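Local atomic coordinates of IPT/TIG domain-containing protein (Bacteroides thetaiotaomicron, PDB entry 3TC9), a protein that is of unproven enzymatic activity but probably serves as an auxiliary nutrient-binding protein, built from an immunoglobulin-like domain and a six-bladed beta-propeller. Residues K16-S21 with I80-L85; S43-I48 with V60-K65; V140-D145 with G403-E408; T196-N201 with G225-G230. All blocks are in the same frame, centred on the assembly; numbering follows the deposited sequence.

How the contacts relate
From the N terminus the chain first builds the immunoglobulin-like IPT/TIG domain. Contact 1 closes its loop by packing the start of strand 19-28 and the residue leading into it against strand 80-85. Contact 2 is nested inside that loop and sets the link before strand 48-52 beside strand 55-62; the two contacts touch where Leu85 N lies 2.8 Å from Lys47 O, a probable hydrogen bond. Later the chain enters the propeller, in series with both. There contact 3 brings the edge strand of an early blade, 141-145, against that of the closing blade, 401-407, and its long loop encloses contact 4, where 196-201 meets 225-230. The centres of contacts 3 and 4 are about 21 Å apart.

Contact 1 (K16-S21 with I80-L85); sequences KPVVIS and IKLSIL
Val18, just before strand 19-28, opens the contact by presenting both methyls to the strand 80-85. Its CG1, anti to the backbone N (chi1 -173°), lies 3.6 Å from Leu82 CD2, the two side chains crossing at about a right angle. The other branch, CG2, comes to 3.8 Å from Ile84 CG1, so that one small side chain is shared between two residues of the facing strand. Ile20, on the strand itself, also points toward 80-85 and makes its contacts with the last carbon: CD1 sits 3.8 Å from Leu82 CB and, more loosely, 4.2 Å from Ile80 CG2. Leu82 is thus met at two levels, by Val18 on its CD2 and by Ile20 on its CB. All these contacts are apolar and side chain to side chain. The backbones stay well separated, Val18 CA 8.0 Å from Ile84 CA and Ile20 CA 8.1 Å from Leu82 CA, and run roughly antiparallel, their directions 159° apart. This is the face-to-face packing found in the core of an immunoglobulin-like domain, here the IPT/TIG domain. Strand 80-85 is flanked by strands 48-52 and 91-96, whereas strand 19-28 pairs with 33-39; Ile20 also touches Leu36 on 33-39 and Thr95 on 91-96, while Phe12 of the N-terminal loop packs on both Val18 and Ile84.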
loop_
_atom_site.group_PDB
_atom_site.type_symbol
_atom_site.label_atom_id
_atom_site.label_comp_id
_atom_site.label_asym_id
_atom_site.label_seq_id
_atom_site.Cartn_x
_atom_site.Cartn_y
_atom_site.Cartn_z
ATOM N N LYS B 16 -40.728 10.104 32.947
ATOM C CA LYS B 16 -40.707 10.583 31.572
ATOM C C LYS B 16 -39.663 9.795 30.790
ATOM O O LYS B 16 -38.691 9.348 31.394
ATOM C CB LYS B 16 -40.427 12.101 31.503
ATOM C CG LYS B 16 -41.643 12.931 31.808
ATOM C CD LYS B 16 -41.249 14.380 31.961
ATOM C CE LYS B 16 -42.394 15.271 32.392
ATOM N NZ LYS B 16 -41.933 16.670 32.592
ATOM N N PRO B 17 -39.831 9.617 29.455
ATOM C CA PRO B 17 -38.813 8.875 28.666
ATOM C C PRO B 17 -37.451 9.537 28.599
ATOM O O PRO B 17 -37.333 10.754 28.714
ATOM C CB PRO B 17 -39.395 8.856 27.230
ATOM C CG PRO B 17 -40.447 9.856 27.220
ATOM C CD PRO B 17 -40.970 10.032 28.615
ATOM N N VAL B 18 -36.434 8.731 28.326
ATOM C CA VAL B 18 -35.083 9.186 28.068
ATOM C C VAL B 18 -34.834 8.878 26.618
ATOM O O VAL B 18 -35.115 7.763 26.202
ATOM C CB VAL B 18 -34.018 8.561 28.992
ATOM C CG1 VAL B 18 -32.649 9.217 28.786
ATOM C CG2 VAL B 18 -34.446 8.673 30.447
ATOM N N VAL B 19 -34.397 9.848 25.824
ATOM C CA VAL B 19 -34.154 9.609 24.388
ATOM C C VAL B 19 -32.986 10.444 23.895
ATOM O O VAL B 19 -32.679 11.480 24.478
ATOM C CB VAL B 19 -35.400 9.830 23.461
ATOM C CG1 VAL B 19 -36.447 8.735 23.633
ATOM C CG2 VAL B 19 -36.017 11.208 23.651
ATOM N N ILE B 20 -32.345 9.984 22.815
ATOM C CA ILE B 20 -31.259 10.699 22.126
ATOM C C ILE B 20 -31.862 11.228 20.830
ATOM O O ILE B 20 -32.500 10.456 20.126
ATOM C CB ILE B 20 -29.989 9.832 21.894
ATOM C CG1 ILE B 20 -29.337 9.394 23.232
ATOM C CG2 ILE B 20 -28.992 10.561 21.005
ATOM C CD1 ILE B 20 -28.453 8.129 23.103
ATOM N N SER B 21 -31.750 12.548 20.581
ATOM C CA SER B 21 -32.258 13.197 19.377
ATOM C C SER B 21 -31.133 13.353 18.343
ATOM O O SER B 21 -31.392 13.214 17.150
ATOM C CB SER B 21 -32.902 14.544 19.694
ATOM O OG SER B 21 -31.995 15.469 20.263
ATOM N N ILE B 80 -24.289 3.750 19.672
ATOM C CA ILE B 80 -24.404 4.525 20.912
ATOM C C ILE B 80 -25.638 4.124 21.737
ATOM O O ILE B 80 -26.780 4.272 21.281
ATOM C CB ILE B 80 -24.412 6.063 20.628
ATOM C CG1 ILE B 80 -23.139 6.498 19.885
ATOM C CG2 ILE B 80 -24.611 6.874 21.922
ATOM C CD1 ILE B 80 -23.298 7.679 19.122
ATOM N N LYS B 81 -25.383 3.677 22.981
ATOM C CA LYS B 81 -26.401 3.316 23.966
ATOM C C LYS B 81 -26.264 4.223 25.169
ATOM O O LYS B 81 -25.154 4.617 25.505
ATOM C CB LYS B 81 -26.268 1.844 24.392
ATOM C CG LYS B 81 -26.486 0.839 23.260
ATOM C CD LYS B 81 -26.467 -0.569 23.820
ATOM C CE LYS B 81 -26.551 -1.634 22.752
ATOM N NZ LYS B 81 -27.870 -1.673 22.073
ATOM N N LEU B 82 -27.381 4.602 25.775
ATOM C CA LEU B 82 -27.414 5.439 26.981
ATOM C C LEU B 82 -28.382 4.816 28.009
ATOM O O LEU B 82 -29.494 4.415 27.658
ATOM C CB LEU B 82 -27.818 6.896 26.659
ATOM C CG LEU B 82 -27.913 7.885 27.838
ATOM C CD1 LEU B 82 -27.683 9.281 27.370
ATOM C CD2 LEU B 82 -29.288 7.848 28.498
ATOM N N SER B 83 -27.955 4.772 29.269
ATOM C CA SER B 83 -28.761 4.288 30.380
ATOM C C SER B 83 -28.700 5.274 31.500
ATOM O O SER B 83 -27.630 5.839 31.768
ATOM C CB SER B 83 -28.251 2.934 30.879
ATOM O OG SER B 83 -28.623 1.868 30.028
ATOM N N ILE B 84 -29.836 5.485 32.144
ATOM C CA ILE B 84 -29.936 6.258 33.383
ATOM C C ILE B 84 -29.945 5.188 34.497
ATOM O O ILE B 84 -30.600 4.135 34.375
ATOM C CB ILE B 84 -31.142 7.259 33.444
ATOM C CG1 ILE B 84 -31.128 8.266 32.271
ATOM C CG2 ILE B 84 -31.225 7.986 34.800
ATOM C CD1 ILE B 84 -29.882 9.158 32.048
ATOM N N LEU B 85 -29.149 5.415 35.517
ATOM C CA LEU B 85 -28.998 4.467 36.630
ATOM C C LEU B 85 -29.604 4.985 37.909
ATOM O O LEU B 85 -29.867 6.175 38.040
ATOM C CB LEU B 85 -27.491 4.188 36.879
ATOM C CG LEU B 85 -26.609 3.964 35.653
ATOM C CD1 LEU B 85 -25.168 4.024 36.043
ATOM C CD2 LEU B 85 -26.900 2.614 34.997
#

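Contact 2 (S43-I48 with V60-K65); sequences SDISKI and VGAKGK
Ile45 and Ile48 carry the short link ahead of strand 48-52 up to the end of strand 55-62 in the immunoglobulin-like IPT/TIG domain, at a place where the latter has a classic beta bulge: Val60 and Gly61 both face Tyr68 of the neighbouring strand. Two isoleucines supply the apolar contacts. Ile48, buried, puts CD1 3.6 Å from Ala62 CB, and Ile45 CG1 lies more loosely, 4.2 Å from the same methyl. The far end of Ile45 instead meets backbone: with the chain extended at chi2 (168°), its CD1 comes to 3.6 Å from Val60 O and 3.8 Å from Gly61 N, so that it packs against the bulged peptide itself. On the polar side, Ser43 contributes a CA-H...O contact, its CA 3.6 Å from Ala62 O, while its OG is hydrogen-bonded to Gly10 O in the N-terminal segment. The link keeps its shape through bonds of its own. Residues 45-46 form a 3-10 turn, with Lys47 N bonded to Asp44 O, and overlapping it is an Asx turn begun by Asp44, whose side chain points away from strand 55-62. Its OD1 accepts from both Ser46 OG, at 2.5 Å, and Ser46 N, at 3.1 Å, and the two donors approach from the same face of the carboxylate, about 40° and 36° out of its plane.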
loop_
_atom_site.group_PDB
_atom_site.type_symbol
_atom_site.label_atom_id
_atom_site.label_comp_id
_atom_site.label_asym_id
_atom_site.label_seq_id
_atom_site.Cartn_x
_atom_site.Cartn_y
_atom_site.Cartn_z
ATOM N N SER B 43 -28.880 16.005 35.396
ATOM C CA SER B 43 -27.636 16.763 35.458
ATOM C C SER B 43 -26.622 16.079 36.393
ATOM O O SER B 43 -25.578 16.664 36.681
ATOM C CB SER B 43 -27.910 18.208 35.884
ATOM O OG SER B 43 -28.972 18.339 36.813
ATOM N N ASP B 44 -26.891 14.815 36.786
ATOM C CA ASP B 44 -26.026 14.004 37.653
ATOM C C ASP B 44 -25.246 12.994 36.807
ATOM O O ASP B 44 -25.775 11.947 36.417
ATOM C CB ASP B 44 -26.842 13.290 38.763
ATOM C CG ASP B 44 -26.016 12.592 39.835
ATOM O OD1 ASP B 44 -24.780 12.433 39.635
ATOM O OD2 ASP B 44 -26.592 12.239 40.893
ATOM N N ILE B 45 -23.973 13.315 36.583
ATOM C CA ILE B 45 -23.007 12.562 35.777
ATOM C C ILE B 45 -22.881 11.113 36.287
ATOM O O ILE B 45 -22.736 10.205 35.465
ATOM C CB ILE B 45 -21.650 13.337 35.775
ATOM C CG1 ILE B 45 -21.692 14.506 34.778
ATOM C CG2 ILE B 45 -20.416 12.461 35.539
ATOM C CD1 ILE B 45 -20.478 15.501 34.960
ATOM N N SER B 46 -22.959 10.898 37.622
ATOM C CA SER B 46 -22.796 9.570 38.211
ATOM C C SER B 46 -23.923 8.592 37.844
ATOM O O SER B 46 -23.739 7.380 37.958
ATOM C CB SER B 46 -22.708 9.666 39.734
ATOM O OG SER B 46 -23.912 10.173 40.281
ATOM N N LYS B 47 -25.071 9.102 37.408
ATOM C CA LYS B 47 -26.210 8.239 37.111
ATOM C C LYS B 47 -26.431 8.085 35.619
ATOM O O LYS B 47 -27.465 7.576 35.217
ATOM C CB LYS B 47 -27.459 8.775 37.808
ATOM C CG LYS B 47 -27.371 8.651 39.313
ATOM C CD LYS B 47 -28.494 9.392 39.943
ATOM C CE LYS B 47 -28.767 8.857 41.310
ATOM N NZ LYS B 47 -29.898 9.581 41.962
ATOM N N ILE B 48 -25.467 8.487 34.809
ATOM C CA ILE B 48 -25.533 8.359 33.342
ATOM C C ILE B 48 -24.465 7.380 32.876
ATOM O O ILE B 48 -23.297 7.527 33.228
ATOM C CB ILE B 48 -25.431 9.697 32.564
ATOM C CG1 ILE B 48 -26.347 10.795 33.186
ATOM C CG2 ILE B 48 -25.745 9.477 31.078
ATOM C CD1 ILE B 48 -26.162 12.178 32.582
ATOM N N VAL B 60 -18.733 13.543 30.865
ATOM C CA VAL B 60 -17.914 14.612 31.463
ATOM C C VAL B 60 -18.746 15.885 31.763
ATOM O O VAL B 60 -18.289 16.781 32.459
ATOM C CB VAL B 60 -16.630 14.915 30.603
ATOM C CG1 VAL B 60 -15.724 13.688 30.514
ATOM C CG2 VAL B 60 -16.966 15.407 29.199
ATOM N N GLY B 61 -19.967 15.922 31.260
ATOM C CA GLY B 61 -20.893 17.026 31.476
ATOM C C GLY B 61 -22.310 16.593 31.190
ATOM O O GLY B 61 -22.518 15.724 30.339
ATOM N N ALA B 62 -23.288 17.152 31.934
ATOM C CA ALA B 62 -24.721 16.845 31.765
ATOM C C ALA B 62 -25.585 18.064 32.134
ATOM O O ALA B 62 -25.484 18.588 33.252
ATOM C CB ALA B 62 -25.114 15.625 32.601
ATOM N N LYS B 63 -26.432 18.507 31.197
ATOM C CA LYS B 63 -27.320 19.664 31.388
ATOM C C LYS B 63 -28.831 19.331 31.171
ATOM O O LYS B 63 -29.596 20.231 30.833
ATOM C CB LYS B 63 -26.905 20.818 30.448
ATOM C CG LYS B 63 -25.550 21.441 30.746
ATOM C CD LYS B 63 -25.206 22.490 29.682
ATOM C CE LYS B 63 -23.914 23.229 29.949
ATOM N NZ LYS B 63 -23.459 23.994 28.755
ATOM N N GLY B 64 -29.241 18.073 31.359
ATOM C CA GLY B 64 -30.633 17.670 31.176
ATOM C C GLY B 64 -31.012 17.352 29.737
ATOM O O GLY B 64 -31.499 16.256 29.464
ATOM N N LYS B 65 -30.830 18.327 28.805
ATOM C CA LYS B 65 -31.147 18.203 27.363
ATOM C C LYS B 65 -29.894 17.881 26.534
ATOM O O LYS B 65 -29.980 17.574 25.344
ATOM C CB LYS B 65 -31.800 19.493 26.812
ATOM C CG LYS B 65 -33.206 19.820 27.360
ATOM C CD LYS B 65 -34.389 19.298 26.508
ATOM C CE LYS B 65 -35.733 19.611 27.153
ATOM N NZ LYS B 65 -36.702 18.470 27.091
#

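Contact 3 (V140-D145 with G403-E408). With EDO (1,2-ethanediol), chain U.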
loop_
_atom_site.group_PDB
_atom_site.type_symbol
_atom_site.label_atom_id
_atom_site.label_comp_id
_atom_site.label_asym_id
_atom_site.label_seq_id
_atom_site.Cartn_x
_atom_site.Cartn_y
_atom_site.Cartn_z
ATOM N N VAL B 140 20.023 -2.795 20.355
ATOM C CA VAL B 140 20.624 -1.680 19.599
ATOM C C VAL B 140 20.447 -1.848 18.086
ATOM O O VAL B 140 20.554 -0.871 17.344
ATOM C CB VAL B 140 22.111 -1.442 19.971
ATOM C CG1 VAL B 140 22.274 -1.251 21.476
ATOM C CG2 VAL B 140 23.044 -2.551 19.448
ATOM N N TRP B 141 20.174 -3.078 17.636
ATOM C CA TRP B 141 20.014 -3.357 16.218
ATOM C C TRP B 141 19.040 -4.484 16.081
ATOM O O TRP B 141 19.187 -5.495 16.762
ATOM C CB TRP B 141 21.373 -3.689 15.563
ATOM C CG TRP B 141 21.408 -3.429 14.096
ATOM C CD1 TRP B 141 21.123 -4.312 13.095
ATOM C CD2 TRP B 141 21.734 -2.180 13.455
ATOM N NE1 TRP B 141 21.277 -3.699 11.866
ATOM C CE2 TRP B 141 21.675 -2.400 12.061
ATOM C CE3 TRP B 141 22.154 -0.918 13.928
ATOM C CZ2 TRP B 141 21.956 -1.392 11.138
ATOM C CZ3 TRP B 141 22.445 0.077 13.011
ATOM C CH2 TRP B 141 22.346 -0.163 11.632
ATOM N N LEU B 142 17.981 -4.264 15.289
ATOM C CA LEU B 142 16.923 -5.251 15.082
ATOM C C LEU B 142 16.952 -5.698 13.623
ATOM O O LEU B 142 17.082 -4.849 12.736
ATOM C CB LEU B 142 15.551 -4.660 15.468
ATOM C CG LEU B 142 15.301 -4.468 16.964
ATOM C CD1 LEU B 142 14.177 -3.477 17.223
ATOM C CD2 LEU B 142 14.914 -5.766 17.610
ATOM N N SER B 143 16.883 -7.032 13.374
ATOM C CA SER B 143 16.956 -7.588 12.018
ATOM C C SER B 143 16.196 -8.900 11.903
ATOM O O SER B 143 16.464 -9.855 12.648
ATOM C CB SER B 143 18.412 -7.801 11.615
ATOM O OG SER B 143 18.522 -8.428 10.351
ATOM N N PHE B 144 15.249 -8.941 10.957
ATOM C CA PHE B 144 14.495 -10.150 10.658
ATOM C C PHE B 144 15.370 -11.132 9.902
ATOM O O PHE B 144 16.255 -10.727 9.153
ATOM C CB PHE B 144 13.244 -9.816 9.810
ATOM C CG PHE B 144 12.053 -9.411 10.628
ATOM C CD1 PHE B 144 11.361 -10.351 11.395
ATOM C CD2 PHE B 144 11.634 -8.080 10.667
ATOM C CE1 PHE B 144 10.282 -9.968 12.189
ATOM C CE2 PHE B 144 10.544 -7.696 11.458
ATOM C CZ PHE B 144 9.880 -8.643 12.214
ATOM N N ASP B 145 15.103 -12.419 10.065
ATOM C CA ASP B 145 15.761 -13.436 9.265
ATOM C C ASP B 145 15.131 -13.336 7.861
ATOM O O ASP B 145 13.900 -13.414 7.764
ATOM C CB ASP B 145 15.563 -14.826 9.901
ATOM C CG ASP B 145 16.155 -16.010 9.153
ATOM O OD1 ASP B 145 16.528 -15.849 7.962
ATOM O OD2 ASP B 145 16.204 -17.112 9.740
ATOM N N GLY B 403 17.497 0.525 18.509
ATOM C CA GLY B 403 17.173 -0.340 17.376
ATOM C C GLY B 403 15.777 -0.061 16.865
ATOM O O GLY B 403 14.901 0.364 17.622
ATOM N N ILE B 404 15.552 -0.288 15.572
ATOM C CA ILE B 404 14.238 -0.088 14.952
ATOM C C ILE B 404 14.129 -0.963 13.719
ATOM O O ILE B 404 15.077 -1.059 12.924
ATOM C CB ILE B 404 13.935 1.417 14.610
ATOM C CG1 ILE B 404 12.426 1.634 14.223
ATOM C CG2 ILE B 404 14.882 1.961 13.536
ATOM C CD1 ILE B 404 12.013 3.114 13.856
ATOM N N VAL B 405 12.963 -1.578 13.538
ATOM C CA VAL B 405 12.732 -2.313 12.310
ATOM C C VAL B 405 11.260 -2.112 11.931
ATOM O O VAL B 405 10.408 -2.047 12.815
ATOM C CB VAL B 405 13.179 -3.801 12.364
ATOM C CG1 VAL B 405 12.343 -4.633 13.337
ATOM C CG2 VAL B 405 13.198 -4.429 10.972
ATOM N N TYR B 406 10.974 -1.959 10.627
ATOM C CA TYR B 406 9.594 -1.903 10.185
ATOM C C TYR B 406 9.189 -3.334 9.745
ATOM O O TYR B 406 9.935 -3.998 9.016
ATOM C CB TYR B 406 9.368 -0.857 9.075
ATOM C CG TYR B 406 7.922 -0.788 8.615
ATOM C CD1 TYR B 406 6.917 -0.350 9.473
ATOM C CD2 TYR B 406 7.553 -1.204 7.338
ATOM C CE1 TYR B 406 5.575 -0.361 9.086
ATOM C CE2 TYR B 406 6.209 -1.223 6.942
ATOM C CZ TYR B 406 5.229 -0.792 7.818
ATOM O OH TYR B 406 3.913 -0.794 7.449
ATOM N N ASP B 407 8.043 -3.825 10.236
ATOM C CA ASP B 407 7.541 -5.139 9.857
ATOM C C ASP B 407 6.412 -4.936 8.845
ATOM O O ASP B 407 5.318 -4.533 9.221
ATOM C CB ASP B 407 7.067 -5.912 11.100
ATOM C CG ASP B 407 6.728 -7.367 10.852
ATOM O OD1 ASP B 407 6.337 -7.711 9.710
ATOM O OD2 ASP B 407 6.832 -8.156 11.792
ATOM N N GLU B 408 6.686 -5.192 7.560
ATOM C CA GLU B 408 5.722 -5.018 6.463
ATOM C C GLU B 408 4.521 -5.968 6.570
ATOM O O GLU B 408 3.415 -5.563 6.258
ATOM C CB GLU B 408 6.406 -5.192 5.098
ATOM C CG GLU B 408 7.356 -4.051 4.775
ATOM C CD GLU B 408 7.982 -4.053 3.392
ATOM O OE1 GLU B 408 7.312 -3.618 2.425
ATOM O OE2 GLU B 408 9.181 -4.401 3.296
HETATM C C1 EDO U . 24.336 0.794 17.351
HETATM O O1 EDO U . 24.770 -0.211 16.444
HETATM C C2 EDO U . 23.164 1.497 16.685
HETATM O O2 EDO U . 21.983 1.344 17.477
#
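Val405 packs between Leu142 and Phe144, its CG1 3.9 Å from Leu142 CB and its CG2 4.0 Å from Phe144 CD2. Leu142 CD1 adds a contact of 3.8 Å to the Ile404 N. Gly403 lies so near residues 140-142 that a side chain there would be tight against Trp141 N and Leu142 CG. At the far end the Phe144 and Asp407 side chains cross at about a right angle, ring and carboxylate planes 69° apart, with Phe144 CZ 3.1 Å from Asp407 OD2; that carboxylate is held by His149, which also stacks on Phe144, and by Arg410. An alanine in place of Phe144 would probably open a gap beside Val405 CG2 and leave His149 without its stacking partner. Among polar contacts, the bound 1,2-ethanediol is probably from the crystallisation liquor; its O2 donates a hydrogen bond to Val140 O, 2.6 Å away. The backbones are linked indirectly, since the Gln336 amide bonds both Leu142 O and Ile404 N. The strand axes approach to 5.0 Å at 27°, near parallel yet belonging to separate sheets. Such packing joins the innermost strands of adjacent blades in a beta-propeller, here at its closure, where strand 107-113 completes the blade of 401-407.

Contact 4 (T196-N201 with G225-G230); sequences TNDQNN and GQNCNG
Asn227 N donates to Gln199 O in a nearly straight bond, 2.8 Å long with an angle of 169° at the hydrogen. The second direct bond joins side chains: Asn229 ND2, with the acceptor close to its own amide plane, reaches Asp198 OD2 at 2.9 Å from 50° above the carboxylate plane. The same OD2 forms a salt bridge with Arg182, and water 2 spans Asp198 OD1 and Asn229 ND2. An alanine in place of Asp198 would probably leave Arg182 without this charge partner and Asn229 ND2 without its carboxylate acceptor. Water 1 sits between the two backbones, accepting from Gln199 N and from Cys228 N, with Asn197 O and Gly225 O also in bonding range. The Gln199 chain is bent at chi2 (81°), which turns CD back; its amide meets the Asn201 backbone, OE1 accepting from Asn201 N at 2.8 Å and NE2 donating to Asn201 O at 2.8 Å. The two bonds bridge Gln199 and Asn201 in the turn after strand 192-197. In the beta-propeller this turn leads on toward strand 205-211 of the same blade, whereas residues 225-230 carry the chain from strand 219-224 to strand 231-233, the first of the next blade. Asn229 OD1 is hydrogen-bonded to Asn243 on strand 240-244 of that blade and Asn227 ND2 to Asn246 in the loop after it. The packing lies at the strand end, where Thr196 CG2, anti to its backbone N, is 3.5 Å from Cys228 SG and 3.6 Å from Gly230 CA.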
loop_
_atom_site.group_PDB
_atom_site.type_symbol
_atom_site.label_atom_id
_atom_site.label_comp_id
_atom_site.label_asym_id
_atom_site.label_seq_id
_atom_site.Cartn_x
_atom_site.Cartn_y
_atom_site.Cartn_z
ATOM N N THR B 196 28.862 -7.745 14.076
ATOM C CA THR B 196 29.956 -6.773 14.149
ATOM C C THR B 196 30.246 -6.355 15.600
ATOM O O THR B 196 29.330 -5.914 16.309
ATOM C CB THR B 196 29.628 -5.567 13.276
ATOM O OG1 THR B 196 29.438 -6.034 11.942
ATOM C CG2 THR B 196 30.721 -4.532 13.286
ATOM N N ASN B 197 31.530 -6.472 16.016
ATOM C CA ASN B 197 32.006 -6.146 17.358
ATOM C C ASN B 197 32.891 -4.887 17.360
ATOM O O ASN B 197 33.840 -4.776 16.581
ATOM C CB ASN B 197 32.764 -7.335 17.970
ATOM C CG ASN B 197 32.794 -7.328 19.471
ATOM O OD1 ASN B 197 31.780 -7.113 20.155
ATOM N ND2 ASN B 197 33.954 -7.585 20.023
ATOM N N ASP B 198 32.555 -3.931 18.235
ATOM C CA ASP B 198 33.291 -2.665 18.374
ATOM C C ASP B 198 34.322 -2.800 19.497
ATOM O O ASP B 198 33.963 -2.720 20.675
ATOM C CB ASP B 198 32.303 -1.495 18.646
ATOM C CG ASP B 198 32.846 -0.079 18.505
ATOM O OD1 ASP B 198 34.104 0.089 18.482
ATOM O OD2 ASP B 198 32.021 0.872 18.467
ATOM N N GLN B 199 35.595 -3.032 19.133
ATOM C CA GLN B 199 36.670 -3.204 20.119
ATOM C C GLN B 199 37.972 -2.546 19.621
ATOM O O GLN B 199 38.180 -2.465 18.413
ATOM C CB GLN B 199 36.843 -4.693 20.491
ATOM C CG GLN B 199 37.080 -5.648 19.322
ATOM C CD GLN B 199 38.518 -5.630 18.899
ATOM O OE1 GLN B 199 39.423 -5.482 19.722
ATOM N NE2 GLN B 199 38.765 -5.742 17.605
ATOM N N ASN B 200 38.825 -2.055 20.552
ATOM C CA ASN B 200 40.037 -1.265 20.268
ATOM C C ASN B 200 41.293 -2.018 19.778
ATOM O O ASN B 200 42.262 -1.344 19.443
ATOM C CB ASN B 200 40.442 -0.424 21.494
ATOM C CG ASN B 200 40.703 -1.178 22.789
ATOM O OD1 ASN B 200 41.118 -2.350 22.817
ATOM N ND2 ASN B 200 40.465 -0.492 23.902
ATOM N N ASN B 201 41.305 -3.361 19.744
ATOM C CA ASN B 201 42.496 -4.104 19.301
ATOM C C ASN B 201 42.407 -4.419 17.805
ATOM O O ASN B 201 41.506 -5.142 17.383
ATOM C CB ASN B 201 42.671 -5.379 20.124
ATOM C CG ASN B 201 44.009 -6.069 20.000
ATOM O OD1 ASN B 201 44.561 -6.267 18.908
ATOM N ND2 ASN B 201 44.527 -6.520 21.131
ATOM N N GLY B 225 39.925 -6.191 12.983
ATOM C CA GLY B 225 40.012 -4.740 12.911
ATOM C C GLY B 225 39.511 -4.016 14.139
ATOM O O GLY B 225 38.570 -4.466 14.801
ATOM N N GLN B 226 40.123 -2.870 14.438
ATOM C CA GLN B 226 39.722 -2.079 15.601
ATOM C C GLN B 226 38.624 -1.054 15.265
ATOM O O GLN B 226 38.478 -0.617 14.118
ATOM C CB GLN B 226 40.931 -1.364 16.231
ATOM C CG GLN B 226 41.634 -0.389 15.285
ATOM C CD GLN B 226 42.785 0.338 15.926
ATOM O OE1 GLN B 226 42.852 0.536 17.156
ATOM N NE2 GLN B 226 43.689 0.803 15.084
ATOM N N ASN B 227 37.845 -0.719 16.302
ATOM C CA ASN B 227 36.804 0.298 16.418
ATOM C C ASN B 227 35.821 0.333 15.224
ATOM O O ASN B 227 35.550 1.385 14.630
ATOM C CB ASN B 227 37.467 1.671 16.661
ATOM C CG ASN B 227 38.406 1.658 17.861
ATOM O OD1 ASN B 227 38.060 1.230 18.970
ATOM N ND2 ASN B 227 39.629 2.077 17.654
ATOM N N CYS B 228 35.256 -0.829 14.922
ATOM C CA CYS B 228 34.262 -0.983 13.879
ATOM C C CYS B 228 32.886 -0.738 14.497
ATOM O O CYS B 228 32.519 -1.415 15.462
ATOM C CB CYS B 228 34.367 -2.366 13.252
ATOM S SG CYS B 228 33.254 -2.628 11.860
ATOM N N ASN B 229 32.124 0.227 13.950
ATOM C CA ASN B 229 30.812 0.599 14.500
ATOM C C ASN B 229 29.646 -0.021 13.732
ATOM O O ASN B 229 28.493 0.318 13.980
ATOM C CB ASN B 229 30.661 2.129 14.530
ATOM C CG ASN B 229 31.918 2.847 14.955
ATOM O OD1 ASN B 229 32.503 3.577 14.178
ATOM N ND2 ASN B 229 32.413 2.574 16.152
ATOM N N GLY B 230 29.937 -0.949 12.839
ATOM C CA GLY B 230 28.897 -1.623 12.087
ATOM C C GLY B 230 29.334 -2.072 10.720
ATOM O O GLY B 230 30.264 -1.511 10.137
HETATM O O HOH W 1 36.166 -3.343 16.148
HETATM O O HOH W 2 34.588 3.010 18.261
#